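Local atomic coordinates of oxaloacetate acetyl hydrolase (Cryphonectria parasitica, PDB entry 3M0K), a protein that belongs to the phosphoenolpyruvate phosphomutase family of TIM-barrel proteins and holds a manganese ion and an oxalate ion in this model. Residues L49-A54 / L91-D96; G119-D124 / I166-A171; L218-V223 / M239-M244. All coordinates share one frame; numbering follows the deposited sequence.

Interaction 1 (L49-A54 / L91-D96). With MN (manganese (II) ion), chain C; OXL (oxalate ion), chain B.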
ATOM      1  N   LEU A  49     -19.203  14.644  -0.506  1.00  9.80           N
ATOM      2  CA  LEU A  49     -18.635  13.957  -1.661  1.00  8.55           C
ATOM      3  C   LEU A  49     -18.981  12.481  -1.589  1.00 10.37           C
ATOM      4  O   LEU A  49     -19.253  11.951  -0.514  1.00  9.67           O
ATOM      5  CB  LEU A  49     -17.111  14.111  -1.684  1.00 14.26           C
ATOM      6  CG  LEU A  49     -16.513  15.362  -2.354  1.00 19.81           C
ATOM      7  CD1 LEU A  49     -17.042  16.625  -1.737  1.00 24.33           C
ATOM      8  CD2 LEU A  49     -15.000  15.317  -2.235  1.00 19.59           C
ATOM      9  N   TYR A  50     -18.964  11.824  -2.740  1.00  9.14           N
ATOM     10  CA  TYR A  50     -19.175  10.397  -2.798  1.00  9.93           C
ATOM     11  C   TYR A  50     -17.997   9.727  -3.490  1.00 13.61           C
ATOM     12  O   TYR A  50     -17.594  10.138  -4.572  1.00 13.06           O
ATOM     13  CB  TYR A  50     -20.468  10.088  -3.549  1.00 10.55           C
ATOM     14  CG  TYR A  50     -20.590   8.621  -3.883  1.00  9.33           C
ATOM     15  CD1 TYR A  50     -20.676   7.667  -2.877  1.00 10.35           C
ATOM     16  CD2 TYR A  50     -20.601   8.183  -5.199  1.00 13.23           C
ATOM     17  CE1 TYR A  50     -20.774   6.322  -3.170  1.00 10.94           C
ATOM     18  CE2 TYR A  50     -20.699   6.834  -5.495  1.00 13.77           C
ATOM     19  CZ  TYR A  50     -20.785   5.912  -4.478  1.00 11.63           C
ATOM     20  OH  TYR A  50     -20.893   4.588  -4.787  1.00 13.21           O
ATOM     21  N   MET A  51     -17.429   8.700  -2.867  1.00  9.46           N
ATOM     22  CA  MET A  51     -16.359   7.971  -3.535  1.00  5.31           C
ATOM     23  C   MET A  51     -16.921   6.736  -4.196  1.00  6.97           C
ATOM     24  O   MET A  51     -17.350   5.811  -3.514  1.00  9.32           O
ATOM     25  CB  MET A  51     -15.246   7.559  -2.567  1.00  7.38           C
ATOM     26  CG  MET A  51     -14.048   6.935  -3.293  1.00  5.54           C
ATOM     27  SD  MET A  51     -12.836   6.205  -2.175  1.00 10.87           S
ATOM     28  CE  MET A  51     -13.514   4.544  -2.066  1.00 10.31           C
ATOM     29  N   THR A  52     -16.920   6.732  -5.527  1.00 10.28           N
ATOM     30  CA  THR A  52     -17.383   5.601  -6.306  1.00  7.89           C
ATOM     31  C   THR A  52     -16.400   4.434  -6.276  1.00 11.37           C
ATOM     32  O   THR A  52     -15.180   4.621  -6.399  1.00  9.88           O
ATOM     33  CB  THR A  52     -17.611   6.024  -7.782  1.00  9.79           C
ATOM     34  OG1 THR A  52     -17.677   4.867  -8.615  1.00 16.04           O
ATOM     35  CG2 THR A  52     -16.477   6.886  -8.282  1.00 11.94           C
ATOM     36  N   GLY A  53     -16.939   3.233  -6.108  1.00 12.87           N
ATOM     37  CA  GLY A  53     -16.157   2.015  -6.212  1.00 12.67           C
ATOM     38  C   GLY A  53     -15.725   1.750  -7.642  1.00  9.70           C
ATOM     39  O   GLY A  53     -14.580   1.382  -7.890  1.00  9.11           O
ATOM     40  N   ALA A  54     -16.650   1.911  -8.586  1.00 14.13           N
ATOM     41  CA  ALA A  54     -16.319   1.743  -9.995  1.00 17.01           C
ATOM     42  C   ALA A  54     -15.201   2.696 -10.392  1.00  8.98           C
ATOM     43  O   ALA A  54     -14.256   2.298 -11.082  1.00 10.11           O
ATOM     44  CB  ALA A  54     -17.543   1.963 -10.868  1.00 14.11           C
ATOM     45  N   LEU A  91     -17.360  12.555   3.488  1.00  7.94           N
ATOM     46  CA  LEU A  91     -17.242  11.621   2.376  1.00  9.01           C
ATOM     47  C   LEU A  91     -18.088  10.397   2.632  1.00  7.61           C
ATOM     48  O   LEU A  91     -17.906   9.708   3.635  1.00  9.34           O
ATOM     49  CB  LEU A  91     -15.796  11.164   2.212  1.00  6.70           C
ATOM     50  CG  LEU A  91     -15.546  10.127   1.114  1.00  9.65           C
ATOM     51  CD1 LEU A  91     -15.722  10.757  -0.255  1.00  7.96           C
ATOM     52  CD2 LEU A  91     -14.136   9.573   1.266  1.00 10.45           C
ATOM     53  N   ILE A  92     -19.008  10.134   1.722  1.00  7.98           N
ATOM     54  CA  ILE A  92     -19.688   8.849   1.684  1.00 10.38           C
ATOM     55  C   ILE A  92     -18.920   7.970   0.710  1.00 12.00           C
ATOM     56  O   ILE A  92     -18.663   8.371  -0.427  1.00 13.69           O
ATOM     57  CB  ILE A  92     -21.130   9.002   1.169  1.00  8.41           C
ATOM     58  CG1 ILE A  92     -21.992   9.758   2.179  1.00 12.26           C
ATOM     59  CG2 ILE A  92     -21.741   7.643   0.868  1.00 12.37           C
ATOM     60  CD1 ILE A  92     -23.392  10.130   1.636  1.00 12.55           C
ATOM     61  N   ALA A  93     -18.556   6.772   1.140  1.00  9.96           N
ATOM     62  CA  ALA A  93     -17.770   5.906   0.281  1.00  8.54           C
ATOM     63  C   ALA A  93     -18.461   4.571   0.059  1.00 13.24           C
ATOM     64  O   ALA A  93     -19.034   4.003   0.980  1.00 15.55           O
ATOM     65  CB  ALA A  93     -16.374   5.693   0.883  1.00  9.26           C
ATOM     66  N   ASP A  94     -18.414   4.093  -1.176  1.00 12.55           N
ATOM     67  CA  ASP A  94     -18.806   2.734  -1.510  1.00 11.25           C
ATOM     68  C   ASP A  94     -18.023   1.799  -0.601  1.00  8.42           C
ATOM     69  O   ASP A  94     -16.822   1.965  -0.428  1.00  9.03           O
ATOM     70  CB  ASP A  94     -18.390   2.488  -2.956  1.00 11.68           C
ATOM     71  CG  ASP A  94     -18.962   1.231  -3.543  1.00 14.68           C
ATOM     72  OD1 ASP A  94     -19.598   0.419  -2.838  1.00 12.68           O
ATOM     73  OD2 ASP A  94     -18.753   1.057  -4.762  1.00 14.71           O
ATOM     74  N   MET A  95     -18.702   0.824  -0.002  1.00  9.97           N
ATOM     75  CA  MET A  95     -17.996  -0.253   0.676  1.00  8.60           C
ATOM     76  C   MET A  95     -18.447  -1.601   0.135  1.00  9.56           C
ATOM     77  O   MET A  95     -18.236  -2.628   0.760  1.00 11.27           O
ATOM     78  CB  MET A  95     -18.128  -0.178   2.206  1.00  7.68           C
ATOM     79  CG  MET A  95     -19.523  -0.425   2.791  1.00 10.66           C
ATOM     80  SD  MET A  95     -19.418  -0.592   4.609  1.00 12.07           S
ATOM     81  CE  MET A  95     -18.848  -2.258   4.776  1.00  9.34           C
ATOM     82  N   ASP A  96     -19.084  -1.578  -1.031  1.00 11.82           N
ATOM     83  CA  ASP A  96     -19.422  -2.807  -1.723  1.00 13.49           C
ATOM     84  C   ASP A  96     -20.143  -3.790  -0.812  1.00 12.05           C
ATOM     85  O   ASP A  96     -21.154  -3.437  -0.202  1.00 10.16           O
ATOM     86  CB  ASP A  96     -18.155  -3.412  -2.324  1.00  8.94           C
ATOM     87  CG  ASP A  96     -17.592  -2.547  -3.428  1.00 13.01           C
ATOM     88  OD1 ASP A  96     -18.172  -2.560  -4.532  1.00 15.39           O
ATOM     89  OD2 ASP A  96     -16.587  -1.850  -3.182  1.00 12.04           O
TER
HETATM   90 MN    MN C 502     -19.946   0.329  -6.396  0.67 16.34          MN
HETATM   91  C1  OXL B 501     -20.265   3.035  -7.731  0.67 14.81           C
HETATM   92  C2  OXL B 501     -21.634   2.764  -7.119  0.67 19.03           C
HETATM   93  O1  OXL B 501     -19.393   2.245  -7.612  0.67 11.42           O
HETATM   94  O2  OXL B 501     -21.823   1.757  -6.534  0.67 17.69           O
HETATM   95  O3  OXL B 501     -20.053   4.214  -8.443  0.67 14.83           O
HETATM   96  O4  OXL B 501     -22.662   3.704  -7.254  0.67 21.56           O
HETATM   97  O   HOH W   1     -20.973  -0.886  -4.700  1.00  9.83           O
HETATM   98  O   HOH W   2     -20.652  -1.108  -7.956  1.00 28.58           O
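Tyr-50 and Ile-92 sit across from each other on neighbouring parallel strands, and their side chains cross at about a right angle. Tyr-50 CD1 rests 3.9 Å from Ile-92 CG2. Tyr-50 CD1 also passes 3.2 Å from Ile-92 O, obliquely to the ring. With CG anti to the backbone N (chi1 168°), the ring runs along the strand towards the oxalate. Oxalate O3 lies near the ring plane, at its edge. The hydroxyl of Tyr-50 is hydrogen-bonded to His-121.

On the other face of the sheet, Leu-91 CD1 touches both Leu-49 CB and Met-51 CB. Met-51 CB also meets Ala-93 CB, 4.1 Å away. Met-51 packs against Met-74 and Ala-78 of helix 71-82. The backbones are joined by three hydrogen bonds: Ile-92 N to Leu-49 O, Met-51 N to Ile-92 O, and Asp-94 N to Met-51 O.

Past the strands the contact becomes polar. Asp-94 turns its carboxylate towards Gly-53, whose CA is 3.1 Å from Asp-94 OD2. That oxygen binds manganese. Asp-94 OD1 takes the backbone N-H of Asp-96 from above the carboxylate plane, at 2.7 Å, in an Asx turn. A metal-bound water also donates to OD1, so both oxygens are anchored. Thr-52 OG1 donates a very short bond, 2.5 Å, to oxalate O3. It also accepts from Gly-55 N, capping the helix that starts at Gly-53. Ala-54 N reaches oxalate O1 at 2.9 Å and almost straight (167°). The amino end of this helix would therefore probably help to stabilise the anion's charge. Oxalate O1 and O2 and two waters also coordinate the metal. Together this makes a metal and anion site at the carboxyl ends of parallel strands, where TIM barrels carry their active sites.

Interaction 2 (G119-D124 / I166-A171). With OXL (oxalate ion), chain B.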
ATOM      1  N   GLY A 119     -19.604   8.084   5.921  1.00 10.14           N
ATOM      2  CA  GLY A 119     -20.597   7.050   5.724  1.00 11.36           C
ATOM      3  C   GLY A 119     -20.229   6.148   4.570  1.00 13.66           C
ATOM      4  O   GLY A 119     -19.259   6.408   3.849  1.00 11.82           O
ATOM      5  N   ALA A 120     -21.006   5.085   4.384  1.00 10.28           N
ATOM      6  CA  ALA A 120     -20.722   4.123   3.323  1.00  9.38           C
ATOM      7  C   ALA A 120     -21.964   3.320   3.021  1.00  9.72           C
ATOM      8  O   ALA A 120     -22.813   3.125   3.897  1.00 11.26           O
ATOM      9  CB  ALA A 120     -19.572   3.177   3.738  1.00 10.17           C
ATOM     10  N   HIS A 121     -22.078   2.877   1.774  1.00  9.74           N
ATOM     11  CA  HIS A 121     -23.158   1.970   1.418  1.00 11.55           C
ATOM     12  C   HIS A 121     -22.695   0.536   1.274  1.00 10.84           C
ATOM     13  O   HIS A 121     -21.633   0.253   0.716  1.00  9.61           O
ATOM     14  CB  HIS A 121     -23.973   2.448   0.214  1.00 10.65           C
ATOM     15  CG  HIS A 121     -23.191   2.610  -1.051  1.00  8.49           C
ATOM     16  ND1 HIS A 121     -22.843   1.544  -1.861  1.00 12.68           N
ATOM     17  CD2 HIS A 121     -22.764   3.720  -1.696  1.00 13.45           C
ATOM     18  CE1 HIS A 121     -22.200   1.989  -2.921  1.00 15.24           C
ATOM     19  NE2 HIS A 121     -22.134   3.311  -2.845  1.00 11.00           N
ATOM     20  N   LEU A 122     -23.506  -0.354   1.835  1.00 12.59           N
ATOM     21  CA  LEU A 122     -23.215  -1.770   1.951  1.00 12.22           C
ATOM     22  C   LEU A 122     -24.353  -2.508   1.267  1.00 13.50           C
ATOM     23  O   LEU A 122     -25.524  -2.258   1.570  1.00 10.82           O
ATOM     24  CB  LEU A 122     -23.163  -2.121   3.443  1.00 10.86           C
ATOM     25  CG  LEU A 122     -23.032  -3.560   3.912  1.00 12.13           C
ATOM     26  CD1 LEU A 122     -21.877  -4.235   3.210  1.00 14.13           C
ATOM     27  CD2 LEU A 122     -22.841  -3.584   5.425  1.00 12.62           C
ATOM     28  N   GLU A 123     -24.013  -3.412   0.347  1.00 11.94           N
ATOM     29  CA  GLU A 123     -25.007  -4.008  -0.538  1.00 11.52           C
ATOM     30  C   GLU A 123     -25.204  -5.497  -0.317  1.00 12.06           C
ATOM     31  O   GLU A 123     -24.461  -6.143   0.429  1.00 13.42           O
ATOM     32  CB  GLU A 123     -24.656  -3.730  -2.005  1.00 13.79           C
ATOM     33  CG  GLU A 123     -23.377  -4.429  -2.457  1.00 13.35           C
ATOM     34  CD  GLU A 123     -22.728  -3.766  -3.668  1.00 20.89           C
ATOM     35  OE1 GLU A 123     -22.653  -2.515  -3.710  1.00 15.74           O
ATOM     36  OE2 GLU A 123     -22.277  -4.505  -4.573  1.00 21.72           O
ATOM     37  N   ASP A 124     -26.231  -6.031  -0.967  1.00 13.68           N
ATOM     38  CA  ASP A 124     -26.585  -7.431  -0.820  1.00 18.69           C
ATOM     39  C   ASP A 124     -26.163  -8.298  -2.010  1.00 21.38           C
ATOM     40  O   ASP A 124     -26.642  -9.411  -2.167  1.00 17.01           O
ATOM     41  CB  ASP A 124     -28.084  -7.575  -0.557  1.00 12.55           C
ATOM     42  CG  ASP A 124     -28.929  -6.940  -1.639  1.00 14.93           C
ATOM     43  OD1 ASP A 124     -28.364  -6.262  -2.520  1.00 15.28           O
ATOM     44  OD2 ASP A 124     -30.167  -7.109  -1.602  1.00 16.15           O
ATOM     45  N   ILE A 166     -25.400   3.184   5.029  1.00  8.08           N
ATOM     46  CA  ILE A 166     -26.426   3.170   4.001  1.00  7.74           C
ATOM     47  C   ILE A 166     -26.620   1.728   3.552  1.00 12.37           C
ATOM     48  O   ILE A 166     -25.685   1.087   3.070  1.00 10.46           O
ATOM     49  CB  ILE A 166     -25.996   4.067   2.824  1.00  6.92           C
ATOM     50  CG1 ILE A 166     -25.804   5.505   3.317  1.00 10.98           C
ATOM     51  CG2 ILE A 166     -27.021   4.046   1.715  1.00  7.18           C
ATOM     52  CD1 ILE A 166     -24.747   6.308   2.531  1.00 17.13           C
ATOM     53  N   ALA A 167     -27.827   1.198   3.737  1.00 11.24           N
ATOM     54  CA  ALA A 167     -28.108  -0.162   3.319  1.00  8.21           C
ATOM     55  C   ALA A 167     -28.549  -0.153   1.869  1.00 11.40           C
ATOM     56  O   ALA A 167     -29.600   0.394   1.530  1.00 12.20           O
ATOM     57  CB  ALA A 167     -29.185  -0.786   4.208  1.00  9.32           C
ATOM     58  N   ARG A 168     -27.747  -0.765   1.009  1.00 12.71           N
ATOM     59  CA  ARG A 168     -28.058  -0.782  -0.415  1.00  8.27           C
ATOM     60  C   ARG A 168     -28.621  -2.131  -0.812  1.00 12.70           C
ATOM     61  O   ARG A 168     -28.128  -3.160  -0.379  1.00 14.41           O
ATOM     62  CB  ARG A 168     -26.812  -0.454  -1.237  1.00 11.28           C
ATOM     63  CG  ARG A 168     -26.940  -0.836  -2.702  1.00 13.57           C
ATOM     64  CD  ARG A 168     -25.734  -0.361  -3.494  1.00 12.99           C
ATOM     65  NE  ARG A 168     -25.609  -1.094  -4.749  1.00 21.70           N
ATOM     66  CZ  ARG A 168     -24.795  -0.738  -5.738  1.00 24.42           C
ATOM     67  NH1 ARG A 168     -24.049   0.357  -5.629  1.00 15.62           N
ATOM     68  NH2 ARG A 168     -24.735  -1.470  -6.839  1.00 18.68           N
ATOM     69  N   THR A 169     -29.680  -2.131  -1.612  1.00 16.56           N
ATOM     70  CA  THR A 169     -30.159  -3.384  -2.165  1.00 15.36           C
ATOM     71  C   THR A 169     -30.118  -3.351  -3.678  1.00 12.63           C
ATOM     72  O   THR A 169     -30.589  -2.399  -4.304  1.00 15.34           O
ATOM     73  CB  THR A 169     -31.577  -3.782  -1.684  1.00 14.53           C
ATOM     74  OG1 THR A 169     -31.931  -5.027  -2.297  1.00 17.74           O
ATOM     75  CG2 THR A 169     -32.614  -2.735  -2.059  1.00 14.92           C
ATOM     76  N   ASP A 170     -29.534  -4.403  -4.238  1.00 14.18           N
ATOM     77  CA  ASP A 170     -29.464  -4.628  -5.675  1.00 17.33           C
ATOM     78  C   ASP A 170     -30.467  -5.693  -6.101  1.00 19.90           C
ATOM     79  O   ASP A 170     -30.312  -6.314  -7.156  1.00 18.16           O
ATOM     80  CB  ASP A 170     -28.058  -5.084  -6.032  1.00 15.36           C
ATOM     81  CG  ASP A 170     -27.063  -3.953  -5.976  1.00 19.88           C
ATOM     82  OD1 ASP A 170     -27.091  -3.110  -6.890  1.00 25.04           O
ATOM     83  OD2 ASP A 170     -26.262  -3.896  -5.021  1.00 20.91           O
ATOM     84  N   ALA A 171     -31.497  -5.899  -5.280  1.00 17.75           N
ATOM     85  CA  ALA A 171     -32.407  -7.022  -5.486  1.00 18.35           C
ATOM     86  C   ALA A 171     -33.481  -6.768  -6.540  1.00 25.35           C
ATOM     87  O   ALA A 171     -34.149  -7.708  -6.974  1.00 24.32           O
ATOM     88  CB  ALA A 171     -33.060  -7.416  -4.172  1.00 20.54           C
TER
HETATM   89  C1  OXL B 501     -20.265   3.035  -7.731  0.67 14.81           C
HETATM   90  C2  OXL B 501     -21.634   2.764  -7.119  0.67 19.03           C
HETATM   91  O1  OXL B 501     -19.393   2.245  -7.612  0.67 11.42           O
HETATM   92  O2  OXL B 501     -21.823   1.757  -6.534  0.67 17.69           O
HETATM   93  O3  OXL B 501     -20.053   4.214  -8.443  0.67 14.83           O
HETATM   94  O4  OXL B 501     -22.662   3.704  -7.254  0.67 21.56           O
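Arg-168 reaches out fully extended from CG to NE, its CG anti to the backbone N (chi1 163°), and lies alongside Glu-123. The CG of Glu-123 is tucked between its own backbone N and carbonyl carbon (chi1 67°). These torsions lay Glu-123 OE1 over the centre of the guanidinium face, 3.4 Å from Arg-168 NE. The attraction is one of charge only, because no N-H points at that oxygen.

Asp-170 takes the guanidinium side-on. Arg-168 NE bonds to Asp-170 OD2 at 2.9 Å, and Arg-168 NH2 bonds to Asp-170 OD1 at 2.9 Å. Lys-137 forms a second salt bridge to OD1. The imidazole of His-121 runs beside Arg-168 in the same direction.

Asp-124 fixes the turn after the second strand. Its OD1 uses the syn lone pair to accept from Asp-170 N at 2.8 Å, almost perfectly straight (178°). Its OD2 accepts from Thr-169 OG1 at 2.8 Å and also pairs with Arg-183. Thr-169 OG1 in turn accepts from Ala-171 N, an ST turn. The two parallel strands pair His-121 with Ile-166 and Leu-122 with Ala-167.

Face and edge partners thus hold the buried guanidinium in place. Its NH1 donates to oxalate O2 at 2.8 Å, which probably helps to balance the negative charge of the ligand.

Interaction 3 (L218-V223 / M239-M244). With OXL (oxalate ion), chain B.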
ATOM      1  N   LEU A 218     -33.918   7.985   2.363  1.00 15.57           N
ATOM      2  CA  LEU A 218     -33.350   7.235   1.251  1.00 13.18           C
ATOM      3  C   LEU A 218     -32.289   8.049   0.520  1.00 11.39           C
ATOM      4  O   LEU A 218     -32.261   9.285   0.569  1.00 15.37           O
ATOM      5  CB  LEU A 218     -34.434   6.817   0.246  1.00 13.86           C
ATOM      6  CG  LEU A 218     -35.563   5.892   0.707  1.00 21.96           C
ATOM      7  CD1 LEU A 218     -36.185   5.223  -0.495  1.00 19.27           C
ATOM      8  CD2 LEU A 218     -35.046   4.840   1.678  1.00 21.75           C
ATOM      9  N   LEU A 219     -31.437   7.326  -0.185  1.00 16.13           N
ATOM     10  CA  LEU A 219     -30.403   7.915  -1.013  1.00 14.20           C
ATOM     11  C   LEU A 219     -30.647   7.445  -2.445  1.00 11.71           C
ATOM     12  O   LEU A 219     -30.897   6.262  -2.687  1.00 14.13           O
ATOM     13  CB  LEU A 219     -29.040   7.441  -0.500  1.00 11.52           C
ATOM     14  CG  LEU A 219     -27.769   7.813  -1.262  1.00  9.18           C
ATOM     15  CD1 LEU A 219     -26.591   7.639  -0.320  1.00 10.42           C
ATOM     16  CD2 LEU A 219     -27.564   6.975  -2.516  1.00 10.35           C
ATOM     17  N   LEU A 220     -30.609   8.388  -3.383  1.00 14.23           N
ATOM     18  CA  LEU A 220     -30.841   8.107  -4.787  1.00 13.34           C
ATOM     19  C   LEU A 220     -29.479   8.025  -5.468  1.00 13.84           C
ATOM     20  O   LEU A 220     -28.682   8.947  -5.351  1.00 12.28           O
ATOM     21  CB  LEU A 220     -31.678   9.236  -5.403  1.00 16.04           C
ATOM     22  CG  LEU A 220     -31.913   9.170  -6.915  1.00 16.85           C
ATOM     23  CD1 LEU A 220     -32.620   7.876  -7.294  1.00 16.47           C
ATOM     24  CD2 LEU A 220     -32.711  10.385  -7.362  1.00 15.94           C
ATOM     25  N   ASN A 221     -29.197   6.909  -6.132  1.00 11.77           N
ATOM     26  CA  ASN A 221     -27.946   6.785  -6.880  1.00 12.64           C
ATOM     27  C   ASN A 221     -28.153   7.075  -8.358  1.00 19.62           C
ATOM     28  O   ASN A 221     -28.678   6.237  -9.094  1.00 21.13           O
ATOM     29  CB  ASN A 221     -27.338   5.395  -6.720  1.00 14.94           C
ATOM     30  CG  ASN A 221     -26.123   5.192  -7.617  1.00 25.62           C
ATOM     31  OD1 ASN A 221     -25.379   6.133  -7.878  1.00 18.15           O
ATOM     32  ND2 ASN A 221     -25.946   3.977  -8.125  1.00 30.62           N
ATOM     33  N   SER A 222     -27.739   8.262  -8.786  1.00 17.56           N
ATOM     34  CA  SER A 222     -27.832   8.656 -10.184  1.00 18.03           C
ATOM     35  C   SER A 222     -26.602   8.157 -10.939  1.00 20.97           C
ATOM     36  O   SER A 222     -25.482   8.521 -10.603  1.00 24.60           O
ATOM     37  CB  SER A 222     -27.925  10.181 -10.273  1.00 23.21           C
ATOM     38  OG  SER A 222     -27.929  10.629 -11.621  1.00 33.02           O
ATOM     39  N   VAL A 223     -26.799   7.308 -11.940  1.00 15.98           N
ATOM     40  CA  VAL A 223     -25.673   6.783 -12.702  1.00 16.59           C
ATOM     41  C   VAL A 223     -25.658   7.436 -14.068  1.00 20.97           C
ATOM     42  O   VAL A 223     -26.526   7.176 -14.897  1.00 20.43           O
ATOM     43  CB  VAL A 223     -25.753   5.258 -12.873  1.00 20.74           C
ATOM     44  CG1 VAL A 223     -24.530   4.746 -13.621  1.00 22.02           C
ATOM     45  CG2 VAL A 223     -25.859   4.584 -11.516  1.00 28.44           C
ATOM     46  N   MET A 239     -39.234  14.443  -4.595  1.00 29.96           N
ATOM     47  CA  MET A 239     -39.606  13.052  -4.328  1.00 26.59           C
ATOM     48  C   MET A 239     -39.422  12.661  -2.864  1.00 23.57           C
ATOM     49  O   MET A 239     -39.972  11.662  -2.418  1.00 27.35           O
ATOM     50  CB  MET A 239     -38.786  12.085  -5.185  1.00 29.20           C
ATOM     51  CG  MET A 239     -38.836  12.339  -6.671  1.00 41.16           C
ATOM     52  SD  MET A 239     -38.260  10.909  -7.595  1.00 41.28           S
ATOM     53  CE  MET A 239     -39.836  10.231  -8.082  1.00 46.96           C
ATOM     54  N   GLY A 240     -38.629  13.427  -2.127  1.00 24.64           N
ATOM     55  CA  GLY A 240     -38.406  13.126  -0.726  1.00 19.59           C
ATOM     56  C   GLY A 240     -37.075  12.476  -0.406  1.00 17.96           C
ATOM     57  O   GLY A 240     -36.823  12.123   0.739  1.00 17.44           O
ATOM     58  N   PHE A 241     -36.212  12.307  -1.404  1.00 15.92           N
ATOM     59  CA  PHE A 241     -34.886  11.746  -1.133  1.00 19.57           C
ATOM     60  C   PHE A 241     -34.072  12.679  -0.240  1.00 19.67           C
ATOM     61  O   PHE A 241     -34.227  13.898  -0.294  1.00 14.52           O
ATOM     62  CB  PHE A 241     -34.129  11.453  -2.441  1.00 14.66           C
ATOM     63  CG  PHE A 241     -34.613  10.218  -3.172  1.00 15.36           C
ATOM     64  CD1 PHE A 241     -34.236   8.949  -2.755  1.00 15.63           C
ATOM     65  CD2 PHE A 241     -35.434  10.331  -4.285  1.00 17.60           C
ATOM     66  CE1 PHE A 241     -34.672   7.814  -3.427  1.00 16.35           C
ATOM     67  CE2 PHE A 241     -35.872   9.194  -4.966  1.00 21.44           C
ATOM     68  CZ  PHE A 241     -35.492   7.936  -4.533  1.00 16.94           C
ATOM     69  N   ARG A 242     -33.206  12.113   0.597  1.00 15.87           N
ATOM     70  CA  ARG A 242     -32.397  12.939   1.488  1.00 13.68           C
ATOM     71  C   ARG A 242     -30.936  13.015   1.046  1.00 15.54           C
ATOM     72  O   ARG A 242     -30.228  13.952   1.406  1.00 13.92           O
ATOM     73  CB  ARG A 242     -32.472  12.456   2.942  1.00 13.75           C
ATOM     74  CG  ARG A 242     -33.828  12.676   3.614  1.00 14.58           C
ATOM     75  CD  ARG A 242     -34.227  14.143   3.544  1.00 21.96           C
ATOM     76  NE  ARG A 242     -33.101  15.029   3.820  1.00 19.79           N
ATOM     77  CZ  ARG A 242     -32.510  15.139   5.004  1.00 22.38           C
ATOM     78  NH1 ARG A 242     -32.931  14.417   6.030  1.00 19.60           N
ATOM     79  NH2 ARG A 242     -31.487  15.964   5.163  1.00 24.39           N
ATOM     80  N   ILE A 243     -30.481  12.011   0.303  1.00 12.63           N
ATOM     81  CA  ILE A 243     -29.142  12.067  -0.272  1.00 15.10           C
ATOM     82  C   ILE A 243     -29.235  11.689  -1.740  1.00 12.62           C
ATOM     83  O   ILE A 243     -30.039  10.842  -2.119  1.00 13.83           O
ATOM     84  CB  ILE A 243     -28.170  11.105   0.446  1.00 14.59           C
ATOM     85  CG1 ILE A 243     -28.226  11.332   1.966  1.00 17.39           C
ATOM     86  CG2 ILE A 243     -26.751  11.276  -0.101  1.00 12.51           C
ATOM     87  CD1 ILE A 243     -27.397  10.345   2.790  1.00 10.68           C
ATOM     88  N   MET A 244     -28.418  12.315  -2.575  1.00 10.51           N
ATOM     89  CA  MET A 244     -28.357  11.913  -3.966  1.00  9.67           C
ATOM     90  C   MET A 244     -26.903  11.865  -4.372  1.00 12.15           C
ATOM     91  O   MET A 244     -26.200  12.862  -4.265  1.00 12.90           O
ATOM     92  CB  MET A 244     -29.098  12.918  -4.841  1.00 12.81           C
ATOM     93  CG  MET A 244     -29.242  12.492  -6.290  1.00 14.25           C
ATOM     94  SD  MET A 244     -30.306  13.660  -7.156  1.00 16.83           S
ATOM     95  CE  MET A 244     -30.381  12.927  -8.778  1.00 18.46           C
TER
HETATM   96  C1  OXL B 501     -20.265   3.035  -7.731  0.67 14.81           C
HETATM   97  C2  OXL B 501     -21.634   2.764  -7.119  0.67 19.03           C
HETATM   98  O1  OXL B 501     -19.393   2.245  -7.612  0.67 11.42           O
HETATM   99  O2  OXL B 501     -21.823   1.757  -6.534  0.67 17.69           O
HETATM  100  O3  OXL B 501     -20.053   4.214  -8.443  0.67 14.83           O
HETATM  101  O4  OXL B 501     -22.662   3.704  -7.254  0.67 21.56           O
HETATM  102  O   HOH W   3     -36.016   9.624   1.663  1.00 16.97           O
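Leu-220 lays its CB over the face of the Phe-241 ring within a beta-alpha-beta unit made of strand 219-222, helix 233-239 and strand 243-246. This CH-pi contact is 3.7 Å from Leu-220 CB to the Phe-241 centroid and only 12° off the ring normal. Leu-218 CB also touches the ring, 3.7 Å from Phe-241 CD1. Further along, Leu-220 and Met-244 run side by side, and Leu-220 CD2 meets Met-244 CE. Leu-219 and Ile-243 pack on the opposite face of the sheet, with Leu-219 CD1 3.6 Å from Ile-243 CG2.

The backbone sets this register. Leu-218 O accepts twice, from Arg-242 N at 3.0 Å and from Ile-243 N at 3.3 Å. Leu-220 N donates to Ile-243 O. Gly-240, with positive phi, ends helix 233-239 in a Schellman motif and leads the chain into this pairing.

Farther out, Ala-206 and Val-210 of helix 203-213 pack on Phe-241. The guanidinium of Arg-242 is held by the carbonyls of Leu-19, Leu-20 and Glu-25. A single water spans the start of the contact, accepting from Leu-218 N and donating to Gly-240 O, each at 2.8 Å.

From the N terminus, interaction 1 closes first, across a loop that holds most of helix 53-61 and helix 71-82. Interaction 2 follows, spanning helix 142-158 and the unmodelled residues 132-136. Interaction 3 closes the shortest loop, round helix 233-239. The three come in series, so none nests in or crosses another. Strands 91-94 and 119-122 are neighbours in the sheet, which joins interactions 1 and 2. Inside the barrel, Ile-92 packs on Ile-243 and Ile-166 packs on Leu-219, so interaction 3 meets both of the others. Leu-219 also bonds to Gly-195 through the backbone, linking the two outermost strands. All three contacts reach the oxalate.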